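Mannan endo-1,4-beta-mannosidase (Bacillus subtilis, PDB 2WHK) hydrolyses internal beta-1,4-mannosidic linkages of mannan, galactomannan and glucomannan as a secreted endo-mannanase that takes part in glucomannan degradation. Local coordinates at residues Q12-V17 against G157-F162; M18-H23 against S330-V335; P25-N30 against W318-G323; A284-Y289 against Y314-T319. All coordinates share one frame; numbering follows the deposited sequence. Where two conformers were deposited one is given.

Contact 1 (Q12-V17 against G157-F162); sequences QTTKTV and GVPVLF
Pro159 points its ring at the helix 12-22 and meets three side chains there. Thr13 crosses the ring at about a right angle and touches it with its methyl: CG2 lies 3.8 Å from Pro159 CG. Thr14 runs past the ring in the opposite direction. It offers its hydroxyl, with OG1 3.5 Å from Pro159 CB. Val17, one turn after Thr13, also crosses at about a right angle, and its CG2 stands 4.2 Å from Pro159 CG. Both threonines have the same rotamer. Their different places around the helix turn the methyl of Thr13 and the hydroxyl of Thr14 to the ring. In Thr13 the methyl CG2 lies anti to the backbone N, while OG1, beside the N (chi1 -59°), meets a water. The polar link is made through two waters. One joins Thr13 OG1 to Gly157 O, to which it donates at 2.8 Å. The other joins Thr14 OG1 to the same oxygen, donating to Gly157 O at 2.9 Å. Trp94 of helix 87-95 also touches Thr13, Val17 and Pro159. Gly157 has a positive phi and is the C-prime residue of a Schellman motif that ends helix 134-154. The chain then passes through Pro159 into strand 160-163. Contact 1 thus joins the N-terminal helix to a helix-to-strand turn of the TIM barrel fold of this glycoside hydrolase family.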
loop_
_atom_site.group_PDB
_atom_site.type_symbol
_atom_site.label_atom_id
_atom_site.label_comp_id
_atom_site.label_asym_id
_atom_site.label_seq_id
_atom_site.Cartn_x
_atom_site.Cartn_y
_atom_site.Cartn_z
ATOM N N GLN A 12 11.354 -10.888 13.356
ATOM C CA GLN A 12 12.501 -11.305 12.562
ATOM C C GLN A 12 12.149 -11.523 11.087
ATOM O O GLN A 12 12.894 -11.100 10.207
ATOM C CB GLN A 12 13.131 -12.573 13.167
ATOM C CG GLN A 12 14.255 -13.224 12.355
ATOM C CD GLN A 12 15.489 -12.350 12.167
ATOM O OE1 GLN A 12 16.258 -12.552 11.223
ATOM N NE2 GLN A 12 15.698 -11.393 13.065
ATOM N N THR A 13 11.037 -12.199 10.804
ATOM C CA THR A 13 10.653 -12.442 9.410
ATOM C C THR A 13 10.416 -11.132 8.666
ATOM O O THR A 13 10.824 -10.986 7.512
ATOM C CB THR A 13 9.418 -13.321 9.321
ATOM O OG1 THR A 13 9.694 -14.567 9.969
ATOM C CG2 THR A 13 9.026 -13.561 7.864
ATOM N N THR A 14 9.769 -10.183 9.342
ATOM C CA THR A 14 9.516 -8.860 8.778
ATOM C C THR A 14 10.827 -8.116 8.552
ATOM O O THR A 14 11.019 -7.500 7.503
ATOM C CB THR A 14 8.534 -8.053 9.659
ATOM O OG1 THR A 14 7.246 -8.672 9.602
ATOM C CG2 THR A 14 8.418 -6.595 9.199
ATOM N N LYS A 15 11.745 -8.209 9.515
ATOM C CA LYS A 15 13.090 -7.656 9.335
ATOM C C LYS A 15 13.808 -8.215 8.127
ATOM O O LYS A 15 14.388 -7.460 7.343
ATOM C CB LYS A 15 13.964 -7.925 10.559
ATOM C CG LYS A 15 13.634 -7.119 11.756
ATOM C CD LYS A 15 14.467 -7.606 12.938
ATOM C CE LYS A 15 14.884 -6.471 13.840
ATOM N NZ LYS A 15 13.715 -5.776 14.439
ATOM N N THR A 16 13.760 -9.533 7.983
ATOM C CA THR A 16 14.455 -10.218 6.908
ATOM C C THR A 16 13.851 -9.884 5.539
ATOM O O THR A 16 14.581 -9.700 4.567
ATOM C CB THR A 16 14.450 -11.733 7.151
ATOM O OG1 THR A 16 15.034 -12.005 8.434
ATOM C CG2 THR A 16 15.238 -12.457 6.075
ATOM N N VAL A 17 12.523 -9.803 5.476
ATOM C CA VAL A 17 11.816 -9.458 4.244
ATOM C C VAL A 17 12.110 -8.009 3.838
ATOM O O VAL A 17 12.379 -7.737 2.669
ATOM C CB VAL A 17 10.300 -9.697 4.371
ATOM C CG1 VAL A 17 9.539 -9.040 3.209
ATOM C CG2 VAL A 17 10.019 -11.207 4.411
ATOM N N GLY A 157 2.887 -14.657 12.110
ATOM C CA GLY A 157 4.171 -14.124 11.659
ATOM C C GLY A 157 4.200 -13.597 10.236
ATOM O O GLY A 157 5.251 -13.578 9.605
ATOM N N VAL A 158 3.050 -13.164 9.734
ATOM C CA VAL A 158 2.915 -12.741 8.339
ATOM C C VAL A 158 3.284 -11.261 8.176
ATOM O O VAL A 158 2.578 -10.396 8.706
ATOM C CB VAL A 158 1.457 -12.949 7.841
ATOM C CG1 VAL A 158 1.323 -12.556 6.387
ATOM C CG2 VAL A 158 1.014 -14.402 8.036
ATOM N N PRO A 159 4.376 -10.953 7.443
ATOM C CA PRO A 159 4.645 -9.538 7.172
ATOM C C PRO A 159 3.569 -8.930 6.272
ATOM O O PRO A 159 3.058 -9.609 5.373
ATOM C CB PRO A 159 6.011 -9.553 6.465
ATOM C CG PRO A 159 6.559 -10.920 6.690
ATOM C CD PRO A 159 5.390 -11.817 6.821
ATOM N N VAL A 160 3.242 -7.667 6.523
ATOM C CA VAL A 160 2.217 -6.956 5.768
ATOM C C VAL A 160 2.761 -5.634 5.232
ATOM O O VAL A 160 3.313 -4.826 5.981
ATOM C CB VAL A 160 0.991 -6.665 6.647
ATOM C CG1 VAL A 160 -0.018 -5.794 5.890
ATOM C CG2 VAL A 160 0.355 -7.956 7.127
ATOM N N LEU A 161 2.613 -5.425 3.928
ATOM C CA LEU A 161 2.848 -4.119 3.329
ATOM C C LEU A 161 1.630 -3.276 3.677
ATOM O O LEU A 161 0.548 -3.481 3.136
ATOM C CB LEU A 161 3.042 -4.242 1.814
ATOM C CG LEU A 161 4.229 -5.095 1.361
ATOM C CD1 LEU A 161 4.114 -5.472 -0.124
ATOM C CD2 LEU A 161 5.563 -4.396 1.651
ATOM N N PHE A 162 1.802 -2.372 4.634
ATOM C CA PHE A 162 0.691 -1.613 5.193
ATOM C C PHE A 162 0.758 -0.186 4.651
ATOM O O PHE A 162 1.735 0.536 4.874
ATOM C CB PHE A 162 0.753 -1.649 6.720
ATOM C CG PHE A 162 -0.415 -0.978 7.402
ATOM C CD1 PHE A 162 -1.713 -1.406 7.172
ATOM C CD2 PHE A 162 -0.210 0.084 8.271
ATOM C CE1 PHE A 162 -2.791 -0.800 7.789
ATOM C CE2 PHE A 162 -1.282 0.699 8.902
ATOM C CZ PHE A 162 -2.585 0.248 8.666
HETATM O O HOH W 1 7.105 -15.691 9.939
HETATM O O HOH W 2 6.804 -11.239 10.492
#

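Contact 2 (M18-H23 against S330-V335); sequences MNWLAH and SLTPIV. With ZN (zinc ion), chain G.
The last turns of helix 12-22 face an extended C-terminal segment, and the backbones come nearest at Trp20 and Ile334, whose CA atoms are 6.1 Å apart. The Trp20 indole reaches Thr332 because its CG is anti to the backbone N (chi1 180°). Trp20 NE1 donates to Thr332 OG1 at 3.2 Å, close to the ring plane, and makes a weak bond to Thr332 O. Leu331 CB covers one face of the five-membered ring in a CH-pi contact, 4.1 Å from its centroid. Ile334 CG2 lies over a face of the His23 ring, 3.9 Å from the centroid. His23 is held at both nitrogens. His23 ND1 donates to Asn19 O at 2.7 Å in a nearly straight bond, and NE2 binds the zinc ion at 2.2 Å. This probably fixes the ring's rotation. His1 and Glu336 also bind the zinc, so both chain ends meet here. Trp20 and Leu21 also touch Leu33 of strand 32-40.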
loop_
_atom_site.group_PDB
_atom_site.type_symbol
_atom_site.label_atom_id
_atom_site.label_comp_id
_atom_site.label_asym_id
_atom_site.label_seq_id
_atom_site.Cartn_x
_atom_site.Cartn_y
_atom_site.Cartn_z
ATOM N N MET A 18 12.099 -7.095 4.803
ATOM C CA MET A 18 12.371 -5.692 4.495
ATOM C C MET A 18 13.782 -5.514 3.928
ATOM O O MET A 18 13.977 -4.811 2.933
ATOM C CB MET A 18 12.173 -4.809 5.724
ATOM C CG MET A 18 12.366 -3.321 5.435
ATOM S SD MET A 18 11.155 -2.690 4.248
ATOM C CE MET A 18 12.218 -1.737 3.166
ATOM N N ASN A 19 14.766 -6.159 4.546
ATOM C CA ASN A 19 16.136 -6.076 4.043
ATOM C C ASN A 19 16.268 -6.650 2.642
ATOM O O ASN A 19 16.920 -6.067 1.769
ATOM C CB ASN A 19 17.093 -6.800 4.983
ATOM C CG ASN A 19 18.525 -6.625 4.577
ATOM O OD1 ASN A 19 19.031 -5.507 4.556
ATOM N ND2 ASN A 19 19.193 -7.726 4.258
ATOM N N TRP A 20 15.624 -7.794 2.434
ATOM C CA TRP A 20 15.603 -8.481 1.149
ATOM C C TRP A 20 14.993 -7.584 0.064
ATOM O O TRP A 20 15.547 -7.457 -1.034
ATOM C CB TRP A 20 14.827 -9.784 1.341
ATOM C CG TRP A 20 14.665 -10.667 0.164
ATOM C CD1 TRP A 20 15.516 -11.642 -0.258
ATOM C CD2 TRP A 20 13.540 -10.709 -0.713
ATOM N NE1 TRP A 20 15.003 -12.279 -1.354
ATOM C CE2 TRP A 20 13.793 -11.716 -1.667
ATOM C CE3 TRP A 20 12.341 -9.990 -0.789
ATOM C CZ2 TRP A 20 12.893 -12.028 -2.675
ATOM C CZ3 TRP A 20 11.455 -10.294 -1.794
ATOM C CH2 TRP A 20 11.736 -11.303 -2.732
ATOM N N LEU A 21 13.864 -6.946 0.376
ATOM C CA LEU A 21 13.209 -6.032 -0.566
ATOM C C LEU A 21 14.153 -4.905 -0.986
ATOM O O LEU A 21 14.262 -4.591 -2.172
ATOM C CB LEU A 21 11.928 -5.436 0.035
ATOM C CG LEU A 21 10.704 -6.339 0.157
ATOM C CD1 LEU A 21 9.645 -5.656 1.021
ATOM C CD2 LEU A 21 10.136 -6.709 -1.223
ATOM N N ALA A 22 14.847 -4.329 -0.010
ATOM C CA ALA A 22 15.724 -3.176 -0.253
ATOM C C ALA A 22 16.897 -3.489 -1.184
ATOM O O ALA A 22 17.407 -2.582 -1.864
ATOM C CB ALA A 22 16.224 -2.609 1.068
ATOM N N HIS A 23 17.330 -4.756 -1.222
ATOM C CA HIS A 23 18.452 -5.179 -2.075
ATOM C C HIS A 23 18.063 -5.680 -3.459
ATOM O O HIS A 23 18.936 -6.045 -4.244
ATOM C CB HIS A 23 19.276 -6.259 -1.355
ATOM C CG HIS A 23 20.058 -5.731 -0.201
ATOM N ND1 HIS A 23 19.488 -5.460 1.024
ATOM C CD2 HIS A 23 21.371 -5.416 -0.087
ATOM C CE1 HIS A 23 20.419 -5.004 1.844
ATOM N NE2 HIS A 23 21.567 -4.962 1.192
ATOM N N SER A 330 14.362 -20.458 3.481
ATOM C CA SER A 330 14.963 -19.121 3.517
ATOM C C SER A 330 14.694 -18.330 2.239
ATOM O O SER A 330 14.403 -18.891 1.178
ATOM C CB SER A 330 16.470 -19.162 3.834
ATOM O OG SER A 330 17.031 -20.430 3.546
ATOM N N LEU A 331 14.776 -17.013 2.375
ATOM C CA LEU A 331 14.569 -16.111 1.257
ATOM C C LEU A 331 15.640 -16.365 0.211
ATOM O O LEU A 331 16.751 -16.811 0.540
ATOM C CB LEU A 331 14.628 -14.655 1.727
ATOM C CG LEU A 331 13.561 -14.236 2.743
ATOM C CD1 LEU A 331 13.813 -12.828 3.240
ATOM C CD2 LEU A 331 12.164 -14.364 2.136
ATOM N N THR A 332 15.307 -16.104 -1.050
ATOM C CA THR A 332 16.297 -16.217 -2.125
ATOM C C THR A 332 17.447 -15.258 -1.814
ATOM O O THR A 332 17.234 -14.216 -1.192
ATOM C CB THR A 332 15.693 -15.925 -3.503
ATOM O OG1 THR A 332 15.062 -14.640 -3.482
ATOM C CG2 THR A 332 14.674 -17.013 -3.902
ATOM N N PRO A 333 18.685 -15.626 -2.202
ATOM C CA PRO A 333 19.841 -14.878 -1.714
ATOM C C PRO A 333 19.855 -13.385 -2.049
ATOM O O PRO A 333 19.492 -12.980 -3.158
ATOM C CB PRO A 333 21.034 -15.585 -2.380
ATOM C CG PRO A 333 20.550 -16.959 -2.643
ATOM C CD PRO A 333 19.089 -16.809 -2.985
ATOM N N ILE A 334 20.271 -12.591 -1.070
ATOM C CA ILE A 334 20.509 -11.174 -1.262
ATOM C C ILE A 334 21.759 -10.978 -2.113
ATOM O O ILE A 334 22.782 -11.650 -1.903
ATOM C CB ILE A 334 20.701 -10.474 0.095
ATOM C CG1 ILE A 334 19.358 -10.371 0.824
ATOM C CG2 ILE A 334 21.288 -9.088 -0.079
ATOM C CD1 ILE A 334 19.507 -10.041 2.270
ATOM N N VAL A 335 21.667 -10.079 -3.087
ATOM C CA VAL A 335 22.861 -9.547 -3.751
ATOM C C VAL A 335 23.221 -8.236 -3.053
ATOM O O VAL A 335 22.434 -7.278 -3.064
ATOM C CB VAL A 335 22.644 -9.318 -5.257
ATOM C CG1 VAL A 335 23.886 -8.666 -5.882
ATOM C CG2 VAL A 335 22.313 -10.631 -5.960
HETATM ZN ZN ZN G . 23.530 -4.252 1.796
HETATM O O HOH W 3 19.117 -8.923 -3.794
HETATM O O HOH W 4 24.332 -3.668 -0.228
#

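Contact 3 (P25-N30 against W318-G323); sequences PNRTEN and WTLNKG. With CA (calcium ion), chain D.
Leu320 CG lies anti to the backbone N (chi1 -169°), and this turns CD1 to Asn30 and Arg27. Leu320 CD1 is 3.3 Å from Asn30 O and 3.8 Å from Arg27 NH1. The extended Arg27 chain, CG to NE, carries the guanidinium to Asn30 O. Arg27 NH1 donates to Asn30 O at 2.8 Å, in the carbonyl plane, with the oxygen tilted 16° from the guanidinium plane. NH2 bonds to Thr332 OG1 and Pro333 O. A methionine in place of Arg27 would probably leave Asn30 O and the C-terminal segment without these donors and let the loop move more freely. The same Leu320 methyl also touches Trp20 of helix 12-22. Thr319 O binds the calcium ion at 2.4 Å, and the Asn30 side chain binds it too. Asn321 ND2 donates to a calcium-bound water. The loop before strand 32-40 and the short strand 319-320, which pairs with it in the barrel, thus supply Asn30 and Thr319 to a calcium site completed by Glu324 and four waters, away from the active site.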
loop_
_atom_site.group_PDB
_atom_site.type_symbol
_atom_site.label_atom_id
_atom_site.label_comp_id
_atom_site.label_asym_id
_atom_site.label_seq_id
_atom_site.Cartn_x
_atom_site.Cartn_y
_atom_site.Cartn_z
ATOM N N PRO A 25 17.125 -4.174 -6.246
ATOM C CA PRO A 25 17.696 -3.490 -7.425
ATOM C C PRO A 25 19.187 -3.755 -7.698
ATOM O O PRO A 25 19.727 -3.244 -8.689
ATOM C CB PRO A 25 17.460 -2.008 -7.122
ATOM C CG PRO A 25 16.338 -1.993 -6.112
ATOM C CD PRO A 25 16.587 -3.212 -5.272
ATOM N N ASN A 26 19.842 -4.529 -6.832
ATOM C CA ASN A 26 21.197 -5.024 -7.102
ATOM C C ASN A 26 21.242 -6.253 -8.017
ATOM O O ASN A 26 22.320 -6.650 -8.469
ATOM C CB ASN A 26 21.927 -5.337 -5.797
ATOM C CG ASN A 26 22.079 -4.129 -4.903
ATOM O OD1 ASN A 26 21.993 -2.983 -5.353
ATOM N ND2 ASN A 26 22.320 -4.376 -3.620
ATOM N N ARG A 27 20.083 -6.845 -8.301
ATOM C CA ARG A 27 19.994 -8.062 -9.103
ATOM C C ARG A 27 19.906 -7.771 -10.599
ATOM O O ARG A 27 19.616 -6.640 -11.006
ATOM C CB ARG A 27 18.764 -8.866 -8.679
ATOM C CG ARG A 27 18.766 -9.336 -7.233
ATOM C CD ARG A 27 17.415 -9.927 -6.855
ATOM N NE ARG A 27 17.502 -10.747 -5.654
ATOM C CZ ARG A 27 16.624 -11.694 -5.325
ATOM N NH1 ARG A 27 15.581 -11.947 -6.110
ATOM N NH2 ARG A 27 16.797 -12.401 -4.210
ATOM N N THR A 28 20.149 -8.801 -11.408
ATOM C CA THR A 28 19.912 -8.744 -12.851
ATOM C C THR A 28 18.584 -9.381 -13.265
ATOM O O THR A 28 18.122 -9.195 -14.394
ATOM C CB THR A 28 21.041 -9.425 -13.647
ATOM O OG1 THR A 28 21.153 -10.796 -13.245
ATOM C CG2 THR A 28 22.356 -8.699 -13.419
ATOM N N GLU A 29 17.984 -10.148 -12.357
ATOM C CA GLU A 29 16.672 -10.728 -12.592
ATOM C C GLU A 29 15.915 -10.866 -11.278
ATOM O O GLU A 29 16.504 -10.787 -10.203
ATOM C CB GLU A 29 16.803 -12.089 -13.281
ATOM C CG GLU A 29 17.693 -13.083 -12.552
ATOM C CD GLU A 29 17.628 -14.488 -13.149
ATOM O OE1 GLU A 29 17.246 -14.631 -14.333
ATOM O OE2 GLU A 29 17.962 -15.456 -12.423
ATOM N N ASN A 30 14.604 -11.064 -11.384
ATOM C CA ASN A 30 13.728 -11.224 -10.222
ATOM C C ASN A 30 13.956 -10.098 -9.228
ATOM O O ASN A 30 14.332 -10.318 -8.081
ATOM C CB ASN A 30 13.926 -12.607 -9.576
ATOM C CG ASN A 30 13.300 -13.718 -10.390
ATOM O OD1 ASN A 30 12.222 -13.550 -10.961
ATOM N ND2 ASN A 30 13.963 -14.875 -10.432
ATOM N N TRP A 318 12.901 -9.566 -15.191
ATOM C CA TRP A 318 12.935 -8.736 -13.989
ATOM C C TRP A 318 11.813 -9.064 -12.988
ATOM O O TRP A 318 11.924 -8.741 -11.803
ATOM C CB TRP A 318 12.823 -7.256 -14.363
ATOM C CG TRP A 318 14.092 -6.645 -14.880
ATOM C CD1 TRP A 318 14.988 -7.202 -15.743
ATOM C CD2 TRP A 318 14.587 -5.339 -14.568
ATOM N NE1 TRP A 318 16.021 -6.328 -15.979
ATOM C CE2 TRP A 318 15.798 -5.173 -15.275
ATOM C CE3 TRP A 318 14.122 -4.292 -13.765
ATOM C CZ2 TRP A 318 16.551 -4.003 -15.196
ATOM C CZ3 TRP A 318 14.866 -3.135 -13.682
ATOM C CH2 TRP A 318 16.078 -3.001 -14.389
ATOM N N THR A 319 10.738 -9.685 -13.469
ATOM C CA THR A 319 9.531 -9.845 -12.662
ATOM C C THR A 319 9.627 -11.035 -11.707
ATOM O O THR A 319 9.878 -12.168 -12.126
ATOM C CB THR A 319 8.288 -9.946 -13.550
ATOM O OG1 THR A 319 8.288 -8.846 -14.467
ATOM C CG2 THR A 319 7.016 -9.896 -12.707
ATOM N N LEU A 320 9.436 -10.744 -10.419
ATOM C CA LEU A 320 9.495 -11.737 -9.353
ATOM C C LEU A 320 8.059 -12.037 -8.929
ATOM O O LEU A 320 7.332 -11.148 -8.492
ATOM C CB LEU A 320 10.316 -11.195 -8.183
ATOM C CG LEU A 320 10.719 -12.153 -7.061
ATOM C CD1 LEU A 320 11.852 -11.560 -6.241
ATOM C CD2 LEU A 320 9.522 -12.527 -6.154
ATOM N N ASN A 321 7.664 -13.294 -9.070
ATOM C CA ASN A 321 6.270 -13.695 -8.904
ATOM C C ASN A 321 6.097 -14.568 -7.680
ATOM O O ASN A 321 7.071 -14.915 -7.018
ATOM C CB ASN A 321 5.804 -14.423 -10.164
ATOM C CG ASN A 321 5.772 -13.505 -11.367
ATOM O OD1 ASN A 321 5.230 -12.403 -11.283
ATOM N ND2 ASN A 321 6.370 -13.935 -12.481
ATOM N N LYS A 322 4.849 -14.894 -7.365
ATOM C CA LYS A 322 4.556 -15.801 -6.256
ATOM C C LYS A 322 5.407 -17.061 -6.408
ATOM O O LYS A 322 5.505 -17.618 -7.501
ATOM C CB LYS A 322 3.072 -16.156 -6.246
ATOM C CG LYS A 322 2.542 -16.692 -4.914
ATOM C CD LYS A 322 1.090 -17.125 -5.084
ATOM C CE LYS A 322 0.419 -17.535 -3.780
ATOM N NZ LYS A 322 -0.946 -18.084 -4.036
ATOM N N GLY A 323 6.038 -17.489 -5.321
ATOM C CA GLY A 323 6.927 -18.646 -5.349
ATOM C C GLY A 323 8.396 -18.335 -5.587
ATOM O O GLY A 323 9.240 -19.224 -5.451
HETATM CA CA CA D . 10.545 -14.422 -12.449
HETATM O O HOH W 5 8.552 -15.891 -12.842
HETATM O O HOH W 6 12.410 -13.816 -13.861
HETATM O O HOH W 7 9.536 -13.764 -14.720
HETATM O O HOH W 8 11.198 -16.430 -13.905
#

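Contact 4 (A284-Y289 against Y314-T319); sequences AIKQKY and YHDSWT. With CA (calcium ion), chain D.
The Asp316 carboxylate faces Lys286 of helix 278-288. Its CG is anti to the backbone N (chi1 -164°), which carries the carboxylate to the lysine. Lys286 NZ donates to Asp316 OD1 at 2.8 Å on the syn lone pair, with a weaker bond to OD2. The anti lone pair of Asp316 OD1 takes Trp318 N at 3.0 Å, closing an Asx turn. Asp316 O accepts from a water that binds the calcium ion, as does Tyr314 O. Ser317 O accepts from a second calcium-bound water. Next, the Trp318 ring receives the extended lysine chain over one face. Lys286 CG sits 3.6 Å above the plane and CE 3.6 Å from the centroid of the five-membered ring. Ile285 CG2 reaches CZ3. A serine in place of Trp318 would probably strip the lysine chain of this flat support and leave its ammonium freer to move off Asp316. Lys286 thus has a salt bridge to Asp316 and an off-centre cation-pi contact, which together probably offset its charge at this surface.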
loop_
_atom_site.group_PDB
_atom_site.type_symbol
_atom_site.label_atom_id
_atom_site.label_comp_id
_atom_site.label_asym_id
_atom_site.label_seq_id
_atom_site.Cartn_x
_atom_site.Cartn_y
_atom_site.Cartn_z
ATOM N N ALA A 284 9.462 0.255 -19.343
ATOM C CA ALA A 284 9.698 1.601 -18.819
ATOM C C ALA A 284 10.411 1.574 -17.465
ATOM O O ALA A 284 11.255 2.427 -17.175
ATOM C CB ALA A 284 8.367 2.384 -18.730
ATOM N N ILE A 285 10.094 0.582 -16.635
ATOM C CA ILE A 285 10.810 0.410 -15.372
ATOM C C ILE A 285 12.319 0.252 -15.615
ATOM O O ILE A 285 13.114 0.865 -14.920
ATOM C CB ILE A 285 10.243 -0.783 -14.544
ATOM C CG1 ILE A 285 8.923 -0.365 -13.897
ATOM C CG2 ILE A 285 11.232 -1.241 -13.459
ATOM C CD1 ILE A 285 8.148 -1.524 -13.225
ATOM N N LYS A 286 12.695 -0.555 -16.603
ATOM C CA LYS A 286 14.119 -0.841 -16.896
ATOM C C LYS A 286 14.885 0.406 -17.323
ATOM O O LYS A 286 16.074 0.539 -17.033
ATOM C CB LYS A 286 14.242 -1.904 -17.990
ATOM C CG LYS A 286 13.665 -3.241 -17.583
ATOM C CD LYS A 286 13.936 -4.326 -18.607
ATOM C CE LYS A 286 13.110 -5.552 -18.273
ATOM N NZ LYS A 286 13.270 -6.656 -19.254
ATOM N N GLN A 287 14.192 1.307 -18.011
ATOM C CA GLN A 287 14.823 2.508 -18.580
ATOM C C GLN A 287 14.716 3.710 -17.644
ATOM O O GLN A 287 15.700 4.435 -17.439
ATOM C CB GLN A 287 14.192 2.827 -19.938
ATOM C CG GLN A 287 14.763 4.079 -20.607
ATOM C CD GLN A 287 14.268 4.317 -22.027
ATOM O OE1 GLN A 287 13.544 3.508 -22.604
ATOM N NE2 GLN A 287 14.688 5.439 -22.609
ATOM N N LYS A 288 13.522 3.925 -17.087
ATOM C CA LYS A 288 13.198 5.147 -16.347
ATOM C C LYS A 288 13.086 4.986 -14.835
ATOM O O LYS A 288 13.323 5.941 -14.094
ATOM C CB LYS A 288 11.870 5.717 -16.855
ATOM C CG LYS A 288 11.854 6.085 -18.330
ATOM C CD LYS A 288 12.737 7.292 -18.597
ATOM C CE LYS A 288 12.483 7.873 -19.970
ATOM N NZ LYS A 288 13.307 9.097 -20.184
ATOM N N TYR A 289 12.663 3.806 -14.375
ATOM C CA TYR A 289 12.360 3.601 -12.957
ATOM C C TYR A 289 13.009 2.315 -12.409
ATOM O O TYR A 289 12.335 1.479 -11.771
ATOM C CB TYR A 289 10.838 3.547 -12.731
ATOM C CG TYR A 289 10.003 4.423 -13.651
ATOM C CD1 TYR A 289 10.023 5.811 -13.543
ATOM C CD2 TYR A 289 9.191 3.855 -14.628
ATOM C CE1 TYR A 289 9.255 6.608 -14.396
ATOM C CE2 TYR A 289 8.427 4.635 -15.477
ATOM C CZ TYR A 289 8.465 6.017 -15.360
ATOM O OH TYR A 289 7.709 6.796 -16.212
ATOM N N TYR A 314 4.576 -10.710 -16.841
ATOM C CA TYR A 314 4.819 -11.748 -15.843
ATOM C C TYR A 314 6.030 -12.618 -16.158
ATOM O O TYR A 314 6.677 -13.130 -15.250
ATOM C CB TYR A 314 3.542 -12.578 -15.605
ATOM C CG TYR A 314 2.714 -11.936 -14.523
ATOM C CD1 TYR A 314 1.901 -10.845 -14.797
ATOM C CD2 TYR A 314 2.809 -12.368 -13.210
ATOM C CE1 TYR A 314 1.177 -10.225 -13.792
ATOM C CE2 TYR A 314 2.090 -11.758 -12.203
ATOM C CZ TYR A 314 1.280 -10.691 -12.495
ATOM O OH TYR A 314 0.582 -10.087 -11.471
ATOM N N HIS A 315 6.361 -12.765 -17.438
ATOM C CA HIS A 315 7.495 -13.606 -17.824
ATOM C C HIS A 315 8.781 -12.816 -18.052
ATOM O O HIS A 315 9.848 -13.401 -18.258
ATOM C CB HIS A 315 7.119 -14.452 -19.038
ATOM C CG HIS A 315 6.030 -15.435 -18.746
ATOM N ND1 HIS A 315 6.140 -16.370 -17.741
ATOM C CD2 HIS A 315 4.814 -15.627 -19.309
ATOM C CE1 HIS A 315 5.040 -17.099 -17.700
ATOM N NE2 HIS A 315 4.216 -16.663 -18.634
ATOM N N ASP A 316 8.697 -11.489 -17.974
ATOM C CA ASP A 316 9.900 -10.659 -18.038
ATOM C C ASP A 316 10.926 -11.128 -17.002
ATOM O O ASP A 316 10.575 -11.447 -15.866
ATOM C CB ASP A 316 9.573 -9.187 -17.805
ATOM C CG ASP A 316 10.700 -8.274 -18.233
ATOM O OD1 ASP A 316 11.691 -8.141 -17.484
ATOM O OD2 ASP A 316 10.588 -7.702 -19.335
ATOM N N SER A 317 12.200 -11.159 -17.384
ATOM C CA SER A 317 13.246 -11.630 -16.475
ATOM C C SER A 317 13.336 -10.821 -15.171
ATOM O O SER A 317 13.786 -11.329 -14.152
ATOM C CB SER A 317 14.607 -11.634 -17.180
ATOM O OG SER A 317 14.997 -10.312 -17.508
ATOM N N TRP A 318 12.901 -9.566 -15.191
ATOM C CA TRP A 318 12.935 -8.736 -13.989
ATOM C C TRP A 318 11.813 -9.064 -12.988
ATOM O O TRP A 318 11.924 -8.741 -11.803
ATOM C CB TRP A 318 12.823 -7.256 -14.363
ATOM C CG TRP A 318 14.092 -6.645 -14.880
ATOM C CD1 TRP A 318 14.988 -7.202 -15.743
ATOM C CD2 TRP A 318 14.587 -5.339 -14.568
ATOM N NE1 TRP A 318 16.021 -6.328 -15.979
ATOM C CE2 TRP A 318 15.798 -5.173 -15.275
ATOM C CE3 TRP A 318 14.122 -4.292 -13.765
ATOM C CZ2 TRP A 318 16.551 -4.003 -15.196
ATOM C CZ3 TRP A 318 14.866 -3.135 -13.682
ATOM C CH2 TRP A 318 16.078 -3.001 -14.389
ATOM N N THR A 319 10.738 -9.685 -13.469
ATOM C CA THR A 319 9.531 -9.845 -12.662
ATOM C C THR A 319 9.627 -11.035 -11.707
ATOM O O THR A 319 9.878 -12.168 -12.126
ATOM C CB THR A 319 8.288 -9.946 -13.550
ATOM O OG1 THR A 319 8.288 -8.846 -14.467
ATOM C CG2 THR A 319 7.016 -9.896 -12.707
HETATM CA CA CA D . 10.545 -14.422 -12.449
HETATM O O HOH W 7 9.536 -13.764 -14.720
HETATM O O HOH W 6 12.410 -13.816 -13.861
HETATM O O HOH W 5 8.552 -15.891 -12.842
HETATM O O HOH W 8 11.198 -16.430 -13.905
#

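In the fold
Contacts 1 to 3 gather at the end of the TIM barrel where strands begin, with helix 12-22 lying across it. Contact 4 sits at the surface beside them. All lie away from the annotated active-site residues. Between centres, contacts 1 and 2 are about 12 Å apart, 2 and 3 about 10 Å, 3 and 4 about 9 Å, and 1 and 4 about 25 Å. Contacts 1 and 2 share helix 12-22; contacts 3 and 4 share Trp318, Thr319 and one calcium ion. Along the chain, contacts 3 and 4 fall inside the loop closed by contact 2, while contact 1 crosses it. Contacts 2 and 3 tie the N-terminal helix and following loop to late chain segments. Contact 1 holds that helix to the start of strand 160-163, and contact 4 joins helix 278-288 to the calcium-binding turn.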